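PDB 1WMI: type II toxin-antitoxin system RelE/ParE family toxin, which probably acts as the toxin of a type II toxin-antitoxin pair, like RelE relatives that cut messenger RNA on the ribosome, and is bound here by another protein chain. Local coordinates for residues Tyr3-His8 against Ile32-Pro37; Lys9-Ala14 against Ile77-Leu82; Arg24-Phe29 against Ala59-Tyr64. One frame throughout, in Å; residues are numbered along the deposited sequence.

Contact 1: residues Tyr3-His8 against Ile32-Pro37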
loop_
_atom_site.group_PDB
_atom_site.type_symbol
_atom_site.label_atom_id
_atom_site.label_comp_id
_atom_site.label_asym_id
_atom_site.label_seq_id
_atom_site.Cartn_x
_atom_site.Cartn_y
_atom_site.Cartn_z
ATOM N N TYR A 3 16.504 13.111 -10.073
ATOM C CA TYR A 3 15.757 14.013 -9.197
ATOM C C TYR A 3 16.591 14.493 -8.014
ATOM O O TYR A 3 17.394 13.750 -7.464
ATOM C CB TYR A 3 14.507 13.309 -8.652
ATOM C CG TYR A 3 13.484 12.924 -9.697
ATOM C CD1 TYR A 3 12.451 13.795 -10.050
ATOM C CD2 TYR A 3 13.568 11.705 -10.356
ATOM C CE1 TYR A 3 11.524 13.452 -11.035
ATOM C CE2 TYR A 3 12.656 11.355 -11.336
ATOM C CZ TYR A 3 11.640 12.233 -11.674
ATOM O OH TYR A 3 10.747 11.867 -12.647
ATOM N N ARG A 4 16.384 15.741 -7.615
ATOM C CA ARG A 4 17.099 16.292 -6.478
ATOM C C ARG A 4 16.215 16.025 -5.256
ATOM O O ARG A 4 15.027 16.374 -5.252
ATOM C CB ARG A 4 17.314 17.790 -6.679
ATOM C CG ARG A 4 18.465 18.374 -5.881
ATOM C CD ARG A 4 18.998 19.633 -6.567
ATOM N NE ARG A 4 20.202 20.175 -5.935
ATOM C CZ ARG A 4 20.206 20.894 -4.817
ATOM N NH1 ARG A 4 21.355 21.341 -4.320
ATOM N NH2 ARG A 4 19.064 21.174 -4.200
ATOM N N VAL A 5 16.785 15.380 -4.239
ATOM C CA VAL A 5 16.041 15.053 -3.031
ATOM C C VAL A 5 16.397 15.967 -1.869
ATOM O O VAL A 5 17.575 16.158 -1.546
ATOM C CB VAL A 5 16.300 13.588 -2.586
ATOM C CG1 VAL A 5 15.455 13.253 -1.370
ATOM C CG2 VAL A 5 15.980 12.636 -3.723
ATOM N N LYS A 6 15.367 16.526 -1.241
ATOM C CA LYS A 6 15.558 17.415 -0.101
ATOM C C LYS A 6 14.801 16.885 1.116
ATOM O O LYS A 6 13.765 16.225 0.998
ATOM C CB LYS A 6 15.087 18.837 -0.443
ATOM C CG LYS A 6 15.931 19.524 -1.514
ATOM C CD LYS A 6 15.246 20.777 -2.061
ATOM C CE LYS A 6 15.175 21.918 -1.043
ATOM N NZ LYS A 6 16.395 22.784 -1.018
ATOM N N ILE A 7 15.340 17.177 2.290
ATOM C CA ILE A 7 14.743 16.727 3.530
ATOM C C ILE A 7 14.449 17.928 4.406
ATOM O O ILE A 7 15.268 18.840 4.517
ATOM C CB ILE A 7 15.698 15.780 4.273
ATOM C CG1 ILE A 7 16.219 14.721 3.299
ATOM C CG2 ILE A 7 14.976 15.119 5.428
ATOM C CD1 ILE A 7 17.126 13.711 3.926
ATOM N N HIS A 8 13.267 17.935 5.015
ATOM C CA HIS A 8 12.895 19.036 5.883
ATOM C C HIS A 8 13.705 18.904 7.162
ATOM O O HIS A 8 13.963 17.796 7.631
ATOM C CB HIS A 8 11.397 19.010 6.189
ATOM C CG HIS A 8 10.924 20.212 6.948
ATOM N ND1 HIS A 8 11.339 20.485 8.230
ATOM C CD2 HIS A 8 10.107 21.228 6.589
ATOM C CE1 HIS A 8 10.798 21.624 8.632
ATOM N NE2 HIS A 8 10.048 22.093 7.654
ATOM N N ILE A 32 17.258 5.583 -4.202
ATOM C CA ILE A 32 16.299 5.119 -5.195
ATOM C C ILE A 32 15.403 6.258 -5.679
ATOM O O ILE A 32 15.089 6.362 -6.867
ATOM C CB ILE A 32 15.442 3.970 -4.627
ATOM C CG1 ILE A 32 16.332 2.737 -4.429
ATOM C CG2 ILE A 32 14.282 3.676 -5.557
ATOM C CD1 ILE A 32 15.682 1.585 -3.724
ATOM N N LEU A 33 15.001 7.119 -4.758
ATOM C CA LEU A 33 14.146 8.261 -5.078
ATOM C C LEU A 33 14.741 9.160 -6.175
ATOM O O LEU A 33 14.010 9.731 -6.997
ATOM C CB LEU A 33 13.909 9.073 -3.800
ATOM C CG LEU A 33 12.501 9.122 -3.194
ATOM C CD1 LEU A 33 11.804 7.773 -3.312
ATOM C CD2 LEU A 33 12.616 9.569 -1.748
ATOM N N GLU A 34 16.067 9.281 -6.189
ATOM C CA GLU A 34 16.736 10.113 -7.182
ATOM C C GLU A 34 16.581 9.589 -8.609
ATOM O O GLU A 34 16.725 10.343 -9.566
ATOM C CB GLU A 34 18.217 10.271 -6.826
ATOM C CG GLU A 34 18.416 11.104 -5.566
ATOM C CD GLU A 34 19.847 11.108 -5.070
ATOM O OE1 GLU A 34 20.112 11.753 -4.035
ATOM O OE2 GLU A 34 20.708 10.469 -5.703
ATOM N N TYR A 35 16.286 8.302 -8.751
ATOM C CA TYR A 35 16.077 7.721 -10.071
ATOM C C TYR A 35 14.601 7.470 -10.335
ATOM O O TYR A 35 14.102 7.732 -11.430
ATOM C CB TYR A 35 16.826 6.394 -10.203
ATOM C CG TYR A 35 18.317 6.534 -10.316
ATOM C CD1 TYR A 35 18.892 7.240 -11.365
ATOM C CD2 TYR A 35 19.160 5.926 -9.391
ATOM C CE1 TYR A 35 20.280 7.331 -11.497
ATOM C CE2 TYR A 35 20.540 6.009 -9.510
ATOM C CZ TYR A 35 21.095 6.711 -10.566
ATOM O OH TYR A 35 22.465 6.780 -10.687
ATOM N N GLU A 36 13.916 6.952 -9.319
ATOM C CA GLU A 36 12.505 6.607 -9.404
ATOM C C GLU A 36 11.723 7.353 -8.326
ATOM O O GLU A 36 11.833 7.041 -7.148
ATOM C CB GLU A 36 12.353 5.096 -9.205
ATOM C CG GLU A 36 10.962 4.563 -9.478
ATOM C CD GLU A 36 10.681 4.453 -10.963
ATOM O OE1 GLU A 36 9.493 4.394 -11.347
ATOM O OE2 GLU A 36 11.661 4.416 -11.749
ATOM N N PRO A 37 10.925 8.354 -8.716
ATOM C CA PRO A 37 10.128 9.144 -7.767
ATOM C C PRO A 37 9.035 8.366 -7.022
ATOM O O PRO A 37 8.689 8.697 -5.884
ATOM C CB PRO A 37 9.564 10.252 -8.647
ATOM C CG PRO A 37 9.402 9.562 -9.967
ATOM C CD PRO A 37 10.719 8.833 -10.091
HETATM O O HOH W 1 19.559 14.785 -4.232
#

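Contact 2: residues Lys9-Ala14 against Ile77-Leu82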
loop_
_atom_site.group_PDB
_atom_site.type_symbol
_atom_site.label_atom_id
_atom_site.label_comp_id
_atom_site.label_asym_id
_atom_site.label_seq_id
_atom_site.Cartn_x
_atom_site.Cartn_y
_atom_site.Cartn_z
ATOM N N LYS A 9 14.105 20.047 7.707
ATOM C CA LYS A 9 14.914 20.125 8.921
ATOM C C LYS A 9 14.436 19.231 10.057
ATOM O O LYS A 9 15.236 18.513 10.660
ATOM C CB LYS A 9 14.961 21.570 9.418
ATOM C CG LYS A 9 16.335 22.057 9.857
ATOM C CD LYS A 9 17.252 22.329 8.670
ATOM C CE LYS A 9 18.245 23.440 9.014
ATOM N NZ LYS A 9 19.252 23.682 7.945
ATOM N N GLN A 10 13.139 19.277 10.352
ATOM C CA GLN A 10 12.586 18.475 11.436
ATOM C C GLN A 10 12.689 16.974 11.180
ATOM O O GLN A 10 12.750 16.190 12.123
ATOM C CB GLN A 10 11.124 18.856 11.701
ATOM C CG GLN A 10 10.885 20.332 12.040
ATOM C CD GLN A 10 11.821 20.879 13.120
ATOM O OE1 GLN A 10 12.075 20.226 14.132
ATOM N NE2 GLN A 10 12.320 22.094 12.908
ATOM N N VAL A 11 12.687 16.570 9.911
ATOM C CA VAL A 11 12.818 15.154 9.565
ATOM C C VAL A 11 14.242 14.723 9.886
ATOM O O VAL A 11 14.463 13.680 10.502
ATOM C CB VAL A 11 12.552 14.894 8.053
ATOM C CG1 VAL A 11 13.054 13.496 7.661
ATOM C CG2 VAL A 11 11.056 15.013 7.761
ATOM N N VAL A 12 15.208 15.531 9.466
ATOM C CA VAL A 12 16.612 15.222 9.732
ATOM C C VAL A 12 16.801 14.964 11.230
ATOM O O VAL A 12 17.496 14.032 11.626
ATOM C CB VAL A 12 17.546 16.392 9.287
ATOM C CG1 VAL A 12 18.985 16.139 9.748
ATOM C CG2 VAL A 12 17.509 16.537 7.765
ATOM N N LYS A 13 16.164 15.782 12.058
ATOM C CA LYS A 13 16.282 15.635 13.503
ATOM C C LYS A 13 15.669 14.322 13.977
ATOM O O LYS A 13 16.274 13.599 14.762
ATOM C CB LYS A 13 15.598 16.809 14.214
ATOM C CG LYS A 13 15.738 16.788 15.734
ATOM C CD LYS A 13 14.884 17.869 16.388
ATOM C CE LYS A 13 15.177 17.969 17.877
ATOM N NZ LYS A 13 15.033 16.644 18.549
ATOM N N ALA A 14 14.469 14.018 13.490
ATOM C CA ALA A 14 13.768 12.789 13.873
ATOM C C ALA A 14 14.538 11.539 13.448
ATOM O O ALA A 14 14.453 10.486 14.088
ATOM C CB ALA A 14 12.368 12.778 13.256
ATOM N N ILE A 77 12.149 16.311 -5.121
ATOM C CA ILE A 77 11.441 15.422 -4.211
ATOM C C ILE A 77 11.739 15.922 -2.806
ATOM O O ILE A 77 12.897 16.109 -2.434
ATOM C CB ILE A 77 11.930 13.964 -4.351
ATOM C CG1 ILE A 77 11.608 13.450 -5.759
ATOM C CG2 ILE A 77 11.273 13.083 -3.291
ATOM C CD1 ILE A 77 11.907 11.985 -5.961
ATOM N N LYS A 78 10.698 16.160 -2.023
ATOM C CA LYS A 78 10.917 16.661 -0.680
ATOM C C LYS A 78 10.352 15.692 0.318
ATOM O O LYS A 78 9.213 15.255 0.181
ATOM C CB LYS A 78 10.247 18.026 -0.487
ATOM C CG LYS A 78 10.730 19.114 -1.431
ATOM C CD LYS A 78 10.047 20.442 -1.131
ATOM C CE LYS A 78 10.364 21.476 -2.186
ATOM N NZ LYS A 78 9.730 22.777 -1.856
ATOM N N ILE A 79 11.171 15.341 1.305
ATOM C CA ILE A 79 10.747 14.447 2.366
ATOM C C ILE A 79 10.078 15.384 3.365
ATOM O O ILE A 79 10.747 16.160 4.040
ATOM C CB ILE A 79 11.956 13.749 3.038
ATOM C CG1 ILE A 79 12.815 13.042 1.979
ATOM C CG2 ILE A 79 11.470 12.773 4.111
ATOM C CD1 ILE A 79 12.113 11.943 1.219
ATOM N N LEU A 80 8.754 15.328 3.434
ATOM C CA LEU A 80 8.001 16.191 4.333
ATOM C C LEU A 80 8.004 15.772 5.801
ATOM O O LEU A 80 8.332 16.581 6.669
ATOM C CB LEU A 80 6.562 16.338 3.834
ATOM C CG LEU A 80 6.382 17.161 2.549
ATOM C CD1 LEU A 80 7.229 18.432 2.616
ATOM C CD2 LEU A 80 6.798 16.348 1.359
ATOM N N LYS A 81 7.631 14.528 6.094
ATOM C CA LYS A 81 7.614 14.078 7.484
ATOM C C LYS A 81 7.590 12.565 7.657
ATOM O O LYS A 81 7.429 11.815 6.694
ATOM C CB LYS A 81 6.415 14.677 8.226
ATOM C CG LYS A 81 5.080 14.096 7.803
ATOM C CD LYS A 81 3.965 14.535 8.728
ATOM C CE LYS A 81 4.165 14.008 10.140
ATOM N NZ LYS A 81 3.006 14.379 11.012
ATOM N N LEU A 82 7.760 12.134 8.906
ATOM C CA LEU A 82 7.768 10.717 9.252
ATOM C C LEU A 82 6.543 10.404 10.085
ATOM O O LEU A 82 5.969 11.296 10.709
ATOM C CB LEU A 82 9.011 10.373 10.066
ATOM C CG LEU A 82 10.361 10.794 9.491
ATOM C CD1 LEU A 82 11.474 10.323 10.418
ATOM C CD2 LEU A 82 10.530 10.205 8.098
#

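Contact 3: residues Arg24-Phe29 against Ala59-Tyr64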
loop_
_atom_site.group_PDB
_atom_site.type_symbol
_atom_site.label_atom_id
_atom_site.label_comp_id
_atom_site.label_asym_id
_atom_site.label_seq_id
_atom_site.Cartn_x
_atom_site.Cartn_y
_atom_site.Cartn_z
ATOM N N ARG A 24 20.033 3.406 7.553
ATOM C CA ARG A 24 20.620 2.870 6.330
ATOM C C ARG A 24 19.539 2.693 5.260
ATOM O O ARG A 24 19.748 3.009 4.084
ATOM C CB ARG A 24 21.286 1.531 6.653
ATOM C CG ARG A 24 22.211 0.980 5.588
ATOM C CD ARG A 24 22.914 -0.256 6.123
ATOM N NE ARG A 24 23.852 0.058 7.199
ATOM C CZ ARG A 24 23.868 -0.542 8.386
ATOM N NH1 ARG A 24 24.768 -0.190 9.294
ATOM N NH2 ARG A 24 22.975 -1.484 8.675
ATOM N N ARG A 25 18.379 2.212 5.688
ATOM C CA ARG A 25 17.240 1.973 4.804
ATOM C C ARG A 25 16.736 3.296 4.226
ATOM O O ARG A 25 16.324 3.378 3.059
ATOM C CB ARG A 25 16.118 1.282 5.595
ATOM C CG ARG A 25 15.232 0.337 4.779
ATOM C CD ARG A 25 14.115 -0.230 5.652
ATOM N NE ARG A 25 14.633 -0.792 6.899
ATOM C CZ ARG A 25 15.120 -2.022 7.031
ATOM N NH1 ARG A 25 15.577 -2.439 8.208
ATOM N NH2 ARG A 25 15.131 -2.842 5.993
ATOM N N PHE A 26 16.775 4.336 5.051
ATOM C CA PHE A 26 16.330 5.649 4.616
ATOM C C PHE A 26 17.235 6.153 3.502
ATOM O O PHE A 26 16.759 6.706 2.511
ATOM C CB PHE A 26 16.330 6.635 5.790
ATOM C CG PHE A 26 15.921 8.024 5.403
ATOM C CD1 PHE A 26 16.862 8.949 4.963
ATOM C CD2 PHE A 26 14.587 8.399 5.437
ATOM C CE1 PHE A 26 16.468 10.233 4.562
ATOM C CE2 PHE A 26 14.189 9.671 5.039
ATOM C CZ PHE A 26 15.129 10.588 4.603
ATOM N N LEU A 27 18.540 5.960 3.672
ATOM C CA LEU A 27 19.500 6.388 2.668
ATOM C C LEU A 27 19.280 5.627 1.359
ATOM O O LEU A 27 19.469 6.191 0.282
ATOM C CB LEU A 27 20.933 6.177 3.165
ATOM C CG LEU A 27 21.422 7.014 4.357
ATOM C CD1 LEU A 27 22.904 6.769 4.567
ATOM C CD2 LEU A 27 21.187 8.495 4.096
ATOM N N GLU A 28 18.885 4.354 1.444
ATOM C CA GLU A 28 18.644 3.592 0.221
ATOM C C GLU A 28 17.408 4.159 -0.453
ATOM O O GLU A 28 17.346 4.268 -1.678
ATOM C CB GLU A 28 18.423 2.101 0.492
ATOM C CG GLU A 28 18.242 1.330 -0.815
ATOM C CD GLU A 28 17.679 -0.063 -0.642
ATOM O OE1 GLU A 28 16.544 -0.198 -0.129
ATOM O OE2 GLU A 28 18.371 -1.022 -1.032
ATOM N N PHE A 29 16.421 4.521 0.363
ATOM C CA PHE A 29 15.185 5.102 -0.138
ATOM C C PHE A 29 15.550 6.396 -0.861
ATOM O O PHE A 29 15.031 6.674 -1.932
ATOM C CB PHE A 29 14.228 5.373 1.025
ATOM C CG PHE A 29 12.910 5.962 0.616
ATOM C CD1 PHE A 29 12.123 5.348 -0.356
ATOM C CD2 PHE A 29 12.425 7.105 1.246
ATOM C CE1 PHE A 29 10.875 5.854 -0.688
ATOM C CE2 PHE A 29 11.176 7.620 0.921
ATOM C CZ PHE A 29 10.402 6.992 -0.048
ATOM N N ALA A 59 5.385 6.595 1.726
ATOM C CA ALA A 59 6.211 5.418 1.529
ATOM C C ALA A 59 6.341 4.693 2.853
ATOM O O ALA A 59 6.376 5.315 3.917
ATOM C CB ALA A 59 7.583 5.811 1.016
ATOM N N ARG A 60 6.404 3.371 2.778
ATOM C CA ARG A 60 6.540 2.552 3.967
ATOM C C ARG A 60 7.953 1.957 3.994
ATOM O O ARG A 60 8.370 1.248 3.069
ATOM C CB ARG A 60 5.464 1.453 3.963
ATOM C CG ARG A 60 5.349 0.675 5.265
ATOM C CD ARG A 60 4.160 -0.278 5.251
ATOM N NE ARG A 60 2.880 0.425 5.324
ATOM C CZ ARG A 60 2.462 1.124 6.378
ATOM N NH1 ARG A 60 1.278 1.725 6.350
ATOM N NH2 ARG A 60 3.221 1.222 7.466
ATOM N N LEU A 61 8.704 2.276 5.045
ATOM C CA LEU A 61 10.056 1.760 5.171
ATOM C C LEU A 61 10.133 0.648 6.211
ATOM O O LEU A 61 11.216 0.198 6.576
ATOM C CB LEU A 61 11.025 2.892 5.527
ATOM C CG LEU A 61 11.558 3.725 4.351
ATOM C CD1 LEU A 61 10.419 4.437 3.634
ATOM C CD2 LEU A 61 12.570 4.726 4.865
ATOM N N GLY A 62 8.974 0.197 6.676
ATOM C CA GLY A 62 8.941 -0.858 7.675
ATOM C C GLY A 62 8.368 -0.369 8.993
ATOM O O GLY A 62 7.152 -0.220 9.133
ATOM N N ASP A 63 9.245 -0.101 9.954
ATOM C CA ASP A 63 8.821 0.366 11.268
ATOM C C ASP A 63 8.221 1.767 11.256
ATOM O O ASP A 63 7.671 2.224 12.262
ATOM C CB ASP A 63 9.989 0.323 12.255
ATOM C CG ASP A 63 10.546 -1.078 12.438
ATOM O OD1 ASP A 63 11.534 -1.244 13.181
ATOM O OD2 ASP A 63 10.001 -2.017 11.836
ATOM N N TYR A 64 8.319 2.451 10.122
ATOM C CA TYR A 64 7.773 3.795 10.023
ATOM C C TYR A 64 7.400 4.150 8.591
ATOM O O TYR A 64 7.698 3.406 7.659
ATOM C CB TYR A 64 8.770 4.814 10.588
ATOM C CG TYR A 64 10.067 4.913 9.820
ATOM C CD1 TYR A 64 10.265 5.916 8.868
ATOM C CD2 TYR A 64 11.102 3.997 10.040
ATOM C CE1 TYR A 64 11.465 6.007 8.149
ATOM C CE2 TYR A 64 12.301 4.078 9.327
ATOM C CZ TYR A 64 12.475 5.084 8.385
ATOM O OH TYR A 64 13.652 5.151 7.669
#

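Contact 1: residues Tyr3-His8 against Ile32-Pro37
Y3 opens the exchange with its backbone: Y3 N donates to E34 O over 2.8 Å, with an N-H...O angle of 155°. The donor lies in the carbonyl plane and takes a lone pair, so this is a well-formed bond. The Y3 side chain, with CG anti to its carbonyl carbon, swings its ring over to P37. Ring atom Y3 CE2 comes to 3.4 Å from P37 CD, and P37 CB lies over one face, offset toward the rim. At the ring edge, in its plane, Y35 O sits 3.9 Å from Y3 CE2.

Two residues on, V5 meets L33 and E34 with one branch. V5 CG2 lies 3.4 Å from E34 CG and 4.1 Å from L33 CB, crossing both side chains at about a right angle. E34 places CG beside its backbone N (chi1 -68°) and runs extended from there, which carries the carboxylate past the valine. A water completes the link: it accepts from V5 N at 2.8 Å and donates to E34 OE1 at 3.1 Å.

Beyond this shell, I32 O accepts from both Y35 N and E36 N, shaping the turn that leads the chain to P37, whose own carbonyl O bonds to Y68 OH. Strand 4-8 pairs with I77 and I79 through R4, K6 and H8, and K6 to H8 also pair with an antiparallel strand of the chain of another protein. That chain supplies a polar side chain to Y3 OH.

The backbone N-H groups of Y3 and V5 thus find acceptors, one direct and one through water, around L33 and E34, and the carboxylate of E34 probably adds to the polarisation of the bridging water.

Contact 2: residues Lys9-Ala14 against Ile77-Leu82
K78 NZ is the best-held polar atom here, gripped by the chain of another protein through one hydrogen bond to its backbone, a second and weaker bond of the same kind, and a long, weak ion pair to an acidic side chain of that protein. The contact between helix 9-15 and strand 76-83 contains no hydrogen bond; it is apolar packing of a helix against the mixed sheet of the RelE/ParE fold, at a classic beta bulge where L80 and K81 face a single residue of strand 65-71. The axes of the two segments approach to 7.6 Å and cross at 54°.

V11 carries the contact with both methyls. With V11 CG1 anti to the backbone N (chi1 165°), that branch reaches I79 CG2 at 4.0 Å and L82 CD2 at 4.2 Å, crossing both at about a right angle, and so touches two side chains of the strand at once. The other branch drops onto the strand backbone: V11 CG2 lies 3.6 Å from K81 CA. One turn further along the helix, A14 adds its single methyl, A14 CB meeting L82 CD1 at 3.9 Å, so the forked end of L82 serves both helix residues.

I79 starts toward the helix, but its CG1 arm leads away, leaving CG2 to do the touching; its side chain also packs on I7 and on L33 of helix 20-33. L82 leans on V66 of strand 65-71, while V12, from the side of the helix turned away from strand 76-83, packs on I7 and on an apolar side chain of the partner protein. The CB of L80 points away from helix 9-15, yet L80 O lies 3.3 Å from V11 CG2.

Contact 3: residues Arg24-Phe29 against Ala59-Tyr64
The F29 ring has L61 CD1 over the centre of one face, a CH-pi contact at 4.1 Å from the centroid and 10° off the ring normal. F29 also meets F43 edge to face, and A59 CB presses against its tip at 3.2 Å from F29 CZ. The Y64 ring takes L61 CB on one face, offset toward the rim, while the F26 ring has Y64 OH at its edge, near its plane. Y64 CG stands in the crowded position between backbone N and carbonyl carbon (chi1 64°); its hydroxyl ends 3.6 Å from F26 CB, with a weak hydrogen bond to H22 O.

L61 therefore wedges between the aromatics. L61 CD2 reaches the helix backbone, 3.9 Å from F26 CA. R25 bends at chi3, which brings R25 CD to 3.1 Å from L61 O.

L61 N donates to Y64 O at 3.0 Å, closing the turn after strand 54-60, and D63 makes a hydrogen bond to H22 and a salt bridge to R85. Dispersion between methyls and rings thus joins helix 20-33 to the end of strand 54-60 and this turn, and the R25 charge, close to L61 O, probably polarises that carbonyl.

The six segments run in the order 3-8, 9-14, 24-29, 32-37, 59-64, 77-82, so contact 1 crosses both others and contact 3 is nested inside contact 2. Their centres lie 12 to 13 Å apart. Contacts 1 and 3 both use helix 20-33, contact 3 at its middle and contact 1 at its last residues, while contacts 1 and 2 lie on neighbouring strands, 4-8 and 76-83, joined where K6 N meets I77 O at 2.8 Å. F26 ties all three: its CE1 lies 3.6 Å from I7 CD1 and its CE2 4.2 Å from I79 CG2. So interleaved, distant parts of a short chain close one compact core, its sheet extended past strand 4-8 by the partner protein.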